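EvdO1 (Micromonospora carbonacea, PDB 4XBZ) is an oxygenase-superfamily enzyme with a double-stranded beta-helix fold that probably catalyses an oxidative cyclization in the biosynthesis of orthosomycin antibiotics. Local coordinates at residues A75-L79 / K114-I118; V106-V112 / W143-F148; D180-D186 / R254-E260. All coordinates share one frame; numbering follows the deposited sequence.

Interaction 1 of 3, residues A75-L79 / K114-I118; sequences AGRAL and KARPI
With CG set beside its backbone N and anti to the carbonyl carbon (chi1 -75°), Leu79 spreads its two methyls over the turn between helices 111-114 and 116-121, and Ile118 answers with the same first torsion (chi1 -63°) and an extended second one. The two side chains therefore reach toward each other and meet tip to tip, Leu79 CD1 lying 3.8 Å from Ile118 CD1. The other leucine branch goes to Lys114: Leu79 CD2 rests 3.7 Å from Lys114 CB, the two side chains crossing at about a right angle. Lysine suits this edge because its aliphatic root can pack against leucine while its chain, bent only near the end, carries NZ away to a salt bridge with Asp91 and a hydrogen bond with the carbonyl of Glu109.

One helical turn earlier, Ala75 brings a single methyl against three residues. Its CB is 4.1 Å from Pro117 CG, with Ala115 CB at 4.2 Å and Ile118 CG1 equally near. Such small residues let the backbones come close, the CA atoms of Ala75 and Ala115 being 6.4 Å apart. Ala115 has left helical geometry and stands at the N-cap of the next helix, whose first turn readily accepts a proline at Pro117, since no helical N-H is needed there. No hydrogen bond joins the two segments, so the union is wholly apolar. It joins helix 66-86 to the turn leading into helix 116-121; with Ile108 of strand 105-109 next to Leu79, this sets helices against the major sheet of a double-stranded beta-helix fold.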
loop_
_atom_site.group_PDB
_atom_site.type_symbol
_atom_site.label_atom_id
_atom_site.label_comp_id
_atom_site.label_asym_id
_atom_site.label_seq_id
_atom_site.Cartn_x
_atom_site.Cartn_y
_atom_site.Cartn_z
ATOM N N ALA A 75 -18.962 -22.511 12.850
ATOM C CA ALA A 75 -19.506 -22.268 11.519
ATOM C C ALA A 75 -18.696 -23.050 10.479
ATOM O O ALA A 75 -19.248 -23.581 9.517
ATOM C CB ALA A 75 -19.517 -20.771 11.201
ATOM N N GLY A 76 -17.390 -23.143 10.697
ATOM C CA GLY A 76 -16.540 -23.946 9.844
ATOM C C GLY A 76 -16.903 -25.418 9.884
ATOM O O GLY A 76 -17.006 -26.064 8.845
ATOM N N ARG A 77 -17.095 -25.954 11.087
ATOM C CA ARG A 77 -17.462 -27.354 11.228
ATOM C C ARG A 77 -18.784 -27.620 10.504
ATOM O O ARG A 77 -18.917 -28.582 9.743
ATOM C CB ARG A 77 -17.574 -27.744 12.699
ATOM C CG ARG A 77 -17.883 -29.230 12.891
ATOM C CD ARG A 77 -18.555 -29.500 14.224
ATOM N NE ARG A 77 -19.819 -28.778 14.346
ATOM C CZ ARG A 77 -20.935 -29.101 13.693
ATOM N NH1 ARG A 77 -20.950 -30.125 12.843
ATOM N NH2 ARG A 77 -22.035 -28.384 13.873
ATOM N N ALA A 78 -19.742 -26.730 10.730
ATOM C CA ALA A 78 -21.049 -26.822 10.103
ATOM C C ALA A 78 -20.946 -26.888 8.582
ATOM O O ALA A 78 -21.648 -27.662 7.949
ATOM C CB ALA A 78 -21.909 -25.652 10.524
ATOM N N LEU A 79 -20.058 -26.092 7.994
ATOM C CA LEU A 79 -19.935 -26.064 6.537
ATOM C C LEU A 79 -19.304 -27.335 6.012
ATOM O O LEU A 79 -19.696 -27.858 4.967
ATOM C CB LEU A 79 -19.119 -24.851 6.088
ATOM C CG LEU A 79 -19.904 -23.544 6.183
ATOM C CD1 LEU A 79 -18.975 -22.360 6.304
ATOM C CD2 LEU A 79 -20.808 -23.421 4.957
ATOM N N LYS A 114 -22.752 -18.184 3.173
ATOM C CA LYS A 114 -23.301 -19.437 3.688
ATOM C C LYS A 114 -23.450 -19.445 5.204
ATOM O O LYS A 114 -24.222 -20.214 5.745
ATOM C CB LYS A 114 -22.438 -20.622 3.232
ATOM C CG LYS A 114 -22.546 -20.909 1.735
ATOM C CD LYS A 114 -21.567 -21.990 1.277
ATOM C CE LYS A 114 -21.780 -22.323 -0.204
ATOM N NZ LYS A 114 -21.713 -21.116 -1.104
ATOM N N ALA A 115 -22.734 -18.572 5.890
ATOM C CA ALA A 115 -22.688 -18.647 7.342
ATOM C C ALA A 115 -22.561 -17.266 7.966
ATOM O O ALA A 115 -21.560 -16.578 7.772
ATOM C CB ALA A 115 -21.533 -19.533 7.781
ATOM N N ARG A 116 -23.569 -16.887 8.741
ATOM C CA ARG A 116 -23.649 -15.558 9.324
ATOM C C ARG A 116 -22.427 -15.170 10.183
ATOM O O ARG A 116 -21.987 -14.012 10.143
ATOM C CB ARG A 116 -24.947 -15.433 10.143
ATOM C CG ARG A 116 -25.271 -14.003 10.586
ATOM C CD ARG A 116 -26.588 -13.886 11.360
ATOM N NE ARG A 116 -26.629 -12.634 12.111
ATOM C CZ ARG A 116 -27.071 -11.483 11.618
ATOM N NH1 ARG A 116 -27.525 -11.437 10.376
ATOM N NH2 ARG A 116 -27.061 -10.378 12.363
ATOM N N PRO A 117 -21.866 -16.120 10.965
ATOM C CA PRO A 117 -20.686 -15.678 11.718
ATOM C C PRO A 117 -19.504 -15.298 10.825
ATOM O O PRO A 117 -18.663 -14.488 11.226
ATOM C CB PRO A 117 -20.341 -16.899 12.575
ATOM C CG PRO A 117 -21.633 -17.617 12.723
ATOM C CD PRO A 117 -22.317 -17.457 11.399
ATOM N N ILE A 118 -19.442 -15.876 9.632
ATOM C CA ILE A 118 -18.340 -15.595 8.719
ATOM C C ILE A 118 -18.546 -14.262 7.948
ATOM O O ILE A 118 -17.585 -13.516 7.715
ATOM C CB ILE A 118 -18.138 -16.783 7.756
ATOM C CG1 ILE A 118 -17.746 -18.034 8.566
ATOM C CG2 ILE A 118 -17.082 -16.469 6.719
ATOM C CD1 ILE A 118 -17.417 -19.249 7.710
#

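Interaction 2 of 3, residues V106-V112 / W143-F148; sequences VRIEYVV and WDSMVF
Arg107 and Ser145 face each other on one side of an antiparallel strand pair in the major sheet of the double-stranded beta-helix. The arginine has CG anti to the backbone N (chi1 -177°) and runs extended from CG to NE, which carries its guanidinium over Ser145: OG sits 3.0 Å above the guanidinium plane, over its centre, a contact that is not a hydrogen bond. Serine is small enough to fit beneath. The same guanidinium is held by Glu109, two residues on, through a salt bridge from NE to OE2 of 2.6 Å. Its NH1 is hydrogen-bonded to a glycerol, probably from the crystallisation liquor; the side chain lies about 7 Å from the nickel ion, so this face probably borders the active site.

On the face of Ile108 and Met146 the side chains are apolar. Ile108 CD1 touches Phe148 CE1 obliquely at 4.0 Å, and beta-branched Val111 crosses Met146 at about a right angle, CG1 to CB. From the backbone, the carbonyl oxygen of Val106 stands over a face of the Phe148 ring, offset toward its rim. Ile108 and Met146 form a hydrogen-bonded pair, each N-H bonded to the other's carbonyl.

Past the strand end the chain turns into helix 111-114. A short carboxylate suits Asp144, since with chi1 80° it reaches the helix's first turn: Val112 N donates to Asp144 OD1 over 3.0 Å at 163°, approaching from above the carboxylate plane.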
loop_
_atom_site.group_PDB
_atom_site.type_symbol
_atom_site.label_atom_id
_atom_site.label_comp_id
_atom_site.label_asym_id
_atom_site.label_seq_id
_atom_site.Cartn_x
_atom_site.Cartn_y
_atom_site.Cartn_z
ATOM N N VAL A 106 -12.173 -30.110 -0.190
ATOM C CA VAL A 106 -11.000 -29.415 0.331
ATOM C C VAL A 106 -11.215 -27.901 0.402
ATOM O O VAL A 106 -10.432 -27.188 1.049
ATOM C CB VAL A 106 -9.736 -29.709 -0.524
ATOM C CG1 VAL A 106 -9.260 -31.151 -0.302
ATOM C CG2 VAL A 106 -10.011 -29.459 -1.991
ATOM N N ARG A 107 -12.268 -27.416 -0.257
ATOM C CA ARG A 107 -12.559 -25.988 -0.257
ATOM C C ARG A 107 -14.026 -25.706 -0.516
ATOM O O ARG A 107 -14.639 -26.276 -1.422
ATOM C CB ARG A 107 -11.687 -25.271 -1.297
ATOM C CG ARG A 107 -11.823 -23.750 -1.355
ATOM C CD ARG A 107 -10.914 -23.189 -2.454
ATOM N NE ARG A 107 -11.247 -21.814 -2.840
ATOM C CZ ARG A 107 -10.380 -20.794 -2.870
ATOM N NH1 ARG A 107 -9.110 -20.980 -2.513
ATOM N NH2 ARG A 107 -10.783 -19.577 -3.241
ATOM N N ILE A 108 -14.582 -24.810 0.289
ATOM C CA ILE A 108 -15.948 -24.326 0.097
ATOM C C ILE A 108 -15.921 -22.824 -0.276
ATOM O O ILE A 108 -15.312 -22.024 0.422
ATOM C CB ILE A 108 -16.801 -24.577 1.374
ATOM C CG1 ILE A 108 -16.922 -26.078 1.633
ATOM C CG2 ILE A 108 -18.181 -23.967 1.255
ATOM C CD1 ILE A 108 -17.272 -26.423 3.044
ATOM N N GLU A 109 -16.570 -22.452 -1.383
ATOM C CA GLU A 109 -16.616 -21.044 -1.811
ATOM C C GLU A 109 -17.845 -20.313 -1.304
ATOM O O GLU A 109 -18.914 -20.915 -1.124
ATOM C CB GLU A 109 -16.588 -20.918 -3.335
ATOM C CG GLU A 109 -15.363 -21.508 -4.009
ATOM C CD GLU A 109 -14.165 -20.581 -4.041
ATOM O OE1 GLU A 109 -14.275 -19.389 -3.673
ATOM O OE2 GLU A 109 -13.096 -21.070 -4.452
ATOM N N TYR A 110 -17.680 -19.002 -1.121
ATOM C CA TYR A 110 -18.755 -18.087 -0.736
ATOM C C TYR A 110 -19.274 -18.453 0.648
ATOM O O TYR A 110 -20.482 -18.539 0.881
ATOM C CB TYR A 110 -19.881 -18.089 -1.783
ATOM C CG TYR A 110 -19.346 -17.980 -3.187
ATOM C CD1 TYR A 110 -18.677 -16.828 -3.601
ATOM C CD2 TYR A 110 -19.469 -19.033 -4.087
ATOM C CE1 TYR A 110 -18.153 -16.721 -4.884
ATOM C CE2 TYR A 110 -18.953 -18.941 -5.378
ATOM C CZ TYR A 110 -18.288 -17.776 -5.769
ATOM O OH TYR A 110 -17.765 -17.659 -7.040
ATOM N N VAL A 111 -18.330 -18.658 1.565
ATOM C CA VAL A 111 -18.645 -19.021 2.938
ATOM C C VAL A 111 -19.211 -17.824 3.681
ATOM O O VAL A 111 -19.834 -17.981 4.726
ATOM C CB VAL A 111 -17.406 -19.543 3.684
ATOM C CG1 VAL A 111 -16.856 -20.792 2.999
ATOM C CG2 VAL A 111 -16.348 -18.464 3.738
ATOM N N VAL A 112 -18.987 -16.628 3.146
ATOM C CA VAL A 112 -19.549 -15.420 3.740
ATOM C C VAL A 112 -21.071 -15.380 3.515
ATOM O O VAL A 112 -21.831 -14.927 4.365
ATOM C CB VAL A 112 -18.872 -14.149 3.158
ATOM C CG1 VAL A 112 -19.853 -12.984 3.067
ATOM C CG2 VAL A 112 -17.623 -13.789 3.967
ATOM N N TRP A 143 -12.505 -12.843 -3.722
ATOM C CA TRP A 143 -12.665 -14.223 -3.319
ATOM C C TRP A 143 -12.884 -14.318 -1.819
ATOM O O TRP A 143 -12.254 -13.592 -1.041
ATOM C CB TRP A 143 -11.443 -15.056 -3.749
ATOM C CG TRP A 143 -11.484 -15.468 -5.210
ATOM C CD1 TRP A 143 -11.917 -16.677 -5.719
ATOM C CD2 TRP A 143 -11.107 -14.674 -6.350
ATOM N NE1 TRP A 143 -11.824 -16.674 -7.094
ATOM C CE2 TRP A 143 -11.331 -15.462 -7.505
ATOM C CE3 TRP A 143 -10.592 -13.381 -6.507
ATOM C CZ2 TRP A 143 -11.056 -14.996 -8.793
ATOM C CZ3 TRP A 143 -10.324 -12.916 -7.792
ATOM C CH2 TRP A 143 -10.558 -13.722 -8.918
ATOM N N ASP A 144 -13.808 -15.188 -1.417
ATOM C CA ASP A 144 -13.970 -15.548 -0.012
ATOM C C ASP A 144 -14.266 -17.051 0.068
ATOM O O ASP A 144 -15.115 -17.577 -0.655
ATOM C CB ASP A 144 -15.062 -14.698 0.675
ATOM C CG ASP A 144 -16.496 -15.185 0.391
ATOM O OD1 ASP A 144 -16.946 -16.134 1.071
ATOM O OD2 ASP A 144 -17.188 -14.603 -0.486
ATOM N N SER A 145 -13.548 -17.753 0.932
ATOM C CA SER A 145 -13.659 -19.210 0.966
ATOM C C SER A 145 -13.078 -19.795 2.239
ATOM O O SER A 145 -12.406 -19.103 2.993
ATOM C CB SER A 145 -12.946 -19.831 -0.245
ATOM O OG SER A 145 -11.566 -19.490 -0.260
ATOM N N MET A 146 -13.340 -21.075 2.469
ATOM C CA MET A 146 -12.636 -21.792 3.506
ATOM C C MET A 146 -11.885 -22.946 2.880
ATOM O O MET A 146 -12.425 -23.669 2.030
ATOM C CB MET A 146 -13.582 -22.282 4.585
ATOM C CG MET A 146 -12.853 -22.841 5.794
ATOM S SD MET A 146 -13.996 -23.368 7.080
ATOM C CE MET A 146 -14.869 -24.659 6.210
ATOM N N VAL A 147 -10.624 -23.092 3.281
ATOM C CA VAL A 147 -9.786 -24.206 2.846
ATOM C C VAL A 147 -9.420 -25.059 4.049
ATOM O O VAL A 147 -9.165 -24.543 5.145
ATOM C CB VAL A 147 -8.507 -23.724 2.135
ATOM C CG1 VAL A 147 -7.656 -24.909 1.679
ATOM C CG2 VAL A 147 -8.856 -22.844 0.941
ATOM N N PHE A 148 -9.399 -26.370 3.841
ATOM C CA PHE A 148 -9.128 -27.330 4.911
ATOM C C PHE A 148 -8.575 -28.581 4.263
ATOM O O PHE A 148 -8.924 -28.893 3.126
ATOM C CB PHE A 148 -10.400 -27.639 5.700
ATOM C CG PHE A 148 -11.582 -27.935 4.817
ATOM C CD1 PHE A 148 -12.324 -26.898 4.256
ATOM C CD2 PHE A 148 -11.917 -29.244 4.504
ATOM C CE1 PHE A 148 -13.395 -27.162 3.406
ATOM C CE2 PHE A 148 -12.983 -29.516 3.662
ATOM C CZ PHE A 148 -13.723 -28.472 3.109
HETATM O O HOH W 1 -15.184 -16.401 -3.981
#

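Interaction 3 of 3, residues D180-D186 / R254-E260; sequences DAGIYLD and RRVIYFE
Asp180 opens the segment opposite Glu260, its OD1 lying 3.7 Å from the CB of that residue; its own carboxylate comes close to that of Asp162, a ligand of the nickel ion. Ala181 follows as a hydrogen-bonded pair with Phe259, its N donating to Phe259 O over 2.7 Å. Gly182, without a side chain, leaves room for the Tyr258 ring, whose CD1 lies 3.7 Å from Gly182 CA. Ile183 pairs with Ile257 through two backbone hydrogen bonds and turns its branched side chain to the face of Ala181, Ile257 and Phe259.

Tyr184 lies on the other face, with Val256 CG2 over the centre of one ring face in a CH-pi contact, 3.6 Å from the centroid and 13° off the normal. The Arg254 guanidinium lies alongside, its plane nearly parallel to the ring, and its NH1 is hydrogen-bonded to Asn192; a water joins Tyr184 OH to Tyr258 OH. Leu185 sets CB over a face of the Arg255 guanidinium. Asp186 closes the run: Arg255 grips it side-on, NE to OD2 at 2.6 Å and NH2 to OD1 at 2.7 Å, with the two planes nearly coplanar. OD2 also accepts Arg255 N on its anti side, so three donors hold this carboxylate.

The pair lies inside the major sheet, strand 235-239 flanking 179-184 and strand 139-147 flanking 256-263, with Leu121 of helix 116-121 packed against Ile183, Ile257 and Phe259.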
loop_
_atom_site.group_PDB
_atom_site.type_symbol
_atom_site.label_atom_id
_atom_site.label_comp_id
_atom_site.label_asym_id
_atom_site.label_seq_id
_atom_site.Cartn_x
_atom_site.Cartn_y
_atom_site.Cartn_z
ATOM N N ASP A 180 -4.259 -11.849 0.077
ATOM C CA ASP A 180 -4.963 -12.924 0.770
ATOM C C ASP A 180 -4.880 -12.772 2.286
ATOM O O ASP A 180 -3.785 -12.718 2.844
ATOM C CB ASP A 180 -4.363 -14.270 0.391
ATOM C CG ASP A 180 -5.146 -14.971 -0.663
ATOM O OD1 ASP A 180 -6.385 -14.812 -0.673
ATOM O OD2 ASP A 180 -4.522 -15.674 -1.479
ATOM N N ALA A 181 -6.025 -12.707 2.954
ATOM C CA ALA A 181 -6.038 -12.773 4.407
ATOM C C ALA A 181 -6.497 -14.160 4.825
ATOM O O ALA A 181 -7.627 -14.569 4.525
ATOM C CB ALA A 181 -6.931 -11.716 4.993
ATOM N N GLY A 182 -5.606 -14.884 5.498
ATOM C CA GLY A 182 -5.878 -16.242 5.933
ATOM C C GLY A 182 -6.128 -16.242 7.418
ATOM O O GLY A 182 -5.216 -15.983 8.203
ATOM N N ILE A 183 -7.373 -16.501 7.805
ATOM C CA ILE A 183 -7.738 -16.544 9.216
ATOM C C ILE A 183 -7.804 -18.004 9.695
ATOM O O ILE A 183 -8.559 -18.825 9.169
ATOM C CB ILE A 183 -9.054 -15.820 9.440
ATOM C CG1 ILE A 183 -8.939 -14.422 8.837
ATOM C CG2 ILE A 183 -9.393 -15.753 10.917
ATOM C CD1 ILE A 183 -10.179 -13.573 8.967
ATOM N N TYR A 184 -6.966 -18.325 10.673
ATOM C CA TYR A 184 -6.748 -19.712 11.064
ATOM C C TYR A 184 -7.705 -20.191 12.151
ATOM O O TYR A 184 -7.781 -19.609 13.241
ATOM C CB TYR A 184 -5.297 -19.893 11.511
ATOM C CG TYR A 184 -4.364 -19.989 10.340
ATOM C CD1 TYR A 184 -4.212 -18.921 9.460
ATOM C CD2 TYR A 184 -3.645 -21.147 10.093
ATOM C CE1 TYR A 184 -3.373 -19.003 8.372
ATOM C CE2 TYR A 184 -2.793 -21.232 9.014
ATOM C CZ TYR A 184 -2.661 -20.150 8.152
ATOM O OH TYR A 184 -1.830 -20.226 7.058
ATOM N N LEU A 185 -8.434 -21.258 11.836
ATOM C CA LEU A 185 -9.381 -21.848 12.769
ATOM C C LEU A 185 -8.688 -22.958 13.557
ATOM O O LEU A 185 -9.062 -23.272 14.687
ATOM C CB LEU A 185 -10.594 -22.413 12.039
ATOM C CG LEU A 185 -11.336 -21.490 11.078
ATOM C CD1 LEU A 185 -12.752 -21.995 10.800
ATOM C CD2 LEU A 185 -11.350 -20.060 11.587
ATOM N N ASP A 186 -7.683 -23.561 12.942
ATOM C CA ASP A 186 -6.924 -24.606 13.596
ATOM C C ASP A 186 -5.458 -24.199 13.623
ATOM O O ASP A 186 -5.022 -23.409 12.772
ATOM C CB ASP A 186 -7.134 -25.938 12.877
ATOM C CG ASP A 186 -8.592 -26.296 12.762
ATOM O OD1 ASP A 186 -9.318 -26.206 13.782
ATOM O OD2 ASP A 186 -9.019 -26.645 11.646
ATOM N N ARG A 254 -6.724 -28.645 9.712
ATOM C CA ARG A 254 -6.106 -27.386 9.271
ATOM C C ARG A 254 -7.051 -26.511 8.444
ATOM O O ARG A 254 -6.888 -26.370 7.239
ATOM C CB ARG A 254 -4.833 -27.684 8.472
ATOM C CG ARG A 254 -3.744 -28.353 9.296
ATOM C CD ARG A 254 -2.470 -27.548 9.262
ATOM N NE ARG A 254 -2.723 -26.222 8.732
ATOM C CZ ARG A 254 -2.139 -25.714 7.652
ATOM N NH1 ARG A 254 -1.224 -26.397 6.988
ATOM N NH2 ARG A 254 -2.481 -24.507 7.248
ATOM N N ARG A 255 -8.053 -25.946 9.098
ATOM C CA ARG A 255 -9.020 -25.113 8.404
ATOM C C ARG A 255 -8.573 -23.646 8.399
ATOM O O ARG A 255 -8.246 -23.078 9.449
ATOM C CB ARG A 255 -10.407 -25.248 9.051
ATOM C CG ARG A 255 -10.908 -26.694 9.205
ATOM C CD ARG A 255 -12.030 -26.781 10.230
ATOM N NE ARG A 255 -11.611 -26.373 11.570
ATOM C CZ ARG A 255 -12.448 -25.992 12.531
ATOM N NH1 ARG A 255 -13.757 -25.961 12.293
ATOM N NH2 ARG A 255 -11.976 -25.622 13.722
ATOM N N VAL A 256 -8.575 -23.045 7.210
ATOM C CA VAL A 256 -8.281 -21.626 7.057
ATOM C C VAL A 256 -9.353 -20.923 6.219
ATOM O O VAL A 256 -9.702 -21.386 5.134
ATOM C CB VAL A 256 -6.905 -21.393 6.392
ATOM C CG1 VAL A 256 -6.652 -19.886 6.209
ATOM C CG2 VAL A 256 -5.789 -22.021 7.213
ATOM N N ILE A 257 -9.869 -19.812 6.735
ATOM C CA ILE A 257 -10.793 -18.960 5.997
ATOM C C ILE A 257 -10.012 -17.860 5.278
ATOM O O ILE A 257 -9.307 -17.087 5.930
ATOM C CB ILE A 257 -11.842 -18.327 6.934
ATOM C CG1 ILE A 257 -12.888 -19.357 7.340
ATOM C CG2 ILE A 257 -12.542 -17.152 6.271
ATOM C CD1 ILE A 257 -13.847 -18.841 8.386
ATOM N N TYR A 258 -10.125 -17.818 3.946
ATOM C CA TYR A 258 -9.390 -16.861 3.109
ATOM C C TYR A 258 -10.305 -15.796 2.537
ATOM O O TYR A 258 -11.257 -16.100 1.810
ATOM C CB TYR A 258 -8.666 -17.548 1.935
ATOM C CG TYR A 258 -7.439 -18.344 2.330
ATOM C CD1 TYR A 258 -6.213 -17.714 2.557
ATOM C CD2 TYR A 258 -7.504 -19.729 2.478
ATOM C CE1 TYR A 258 -5.082 -18.440 2.921
ATOM C CE2 TYR A 258 -6.382 -20.461 2.852
ATOM C CZ TYR A 258 -5.168 -19.813 3.075
ATOM O OH TYR A 258 -4.051 -20.552 3.445
ATOM N N PHE A 259 -9.982 -14.550 2.861
ATOM C CA PHE A 259 -10.531 -13.364 2.206
ATOM C C PHE A 259 -9.477 -12.692 1.317
ATOM O O PHE A 259 -8.470 -12.224 1.846
ATOM C CB PHE A 259 -10.990 -12.341 3.243
ATOM C CG PHE A 259 -12.066 -12.818 4.164
ATOM C CD1 PHE A 259 -12.919 -13.858 3.806
ATOM C CD2 PHE A 259 -12.259 -12.184 5.385
ATOM C CE1 PHE A 259 -13.920 -14.269 4.672
ATOM C CE2 PHE A 259 -13.251 -12.589 6.254
ATOM C CZ PHE A 259 -14.084 -13.629 5.903
ATOM N N GLU A 260 -9.686 -12.625 -0.001
ATOM C CA GLU A 260 -8.847 -11.749 -0.842
ATOM C C GLU A 260 -9.424 -10.337 -0.977
ATOM O O GLU A 260 -10.638 -10.135 -0.960
ATOM C CB GLU A 260 -8.629 -12.307 -2.249
ATOM C CG GLU A 260 -7.515 -11.548 -3.009
ATOM C CD GLU A 260 -7.556 -11.729 -4.536
ATOM O OE1 GLU A 260 -8.412 -11.099 -5.216
ATOM O OE2 GLU A 260 -6.715 -12.487 -5.063
HETATM O O HOH W 2 -2.345 -18.944 5.018
HETATM O O HOH W 3 -2.879 -22.749 5.613
HETATM O O HOH W 4 -5.664 -24.160 10.471
#

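In the fold
From the N terminus, helix 66-86 supplies the first half of interaction 1, which closes when the chain returns through strand 105-109 and helix 111-114 to residues 114-118. Interaction 2 opens at 106-112, inside that loop, and closes only at strand 139-147, so the two cross; Lys114 and Ile118 touch its first segment. Interaction 3 follows in series, its 180-186 and 254-260 enclosing a long loop that includes the metal ligand His244. Strands 139-147 and 256-263 are neighbours, bonded through Val147 and Ser145, so interactions 2 and 3 form one continuous sheet, while Ile118 against Ile257 and Leu79 against Ile108 set the two helices of interaction 1 upon it.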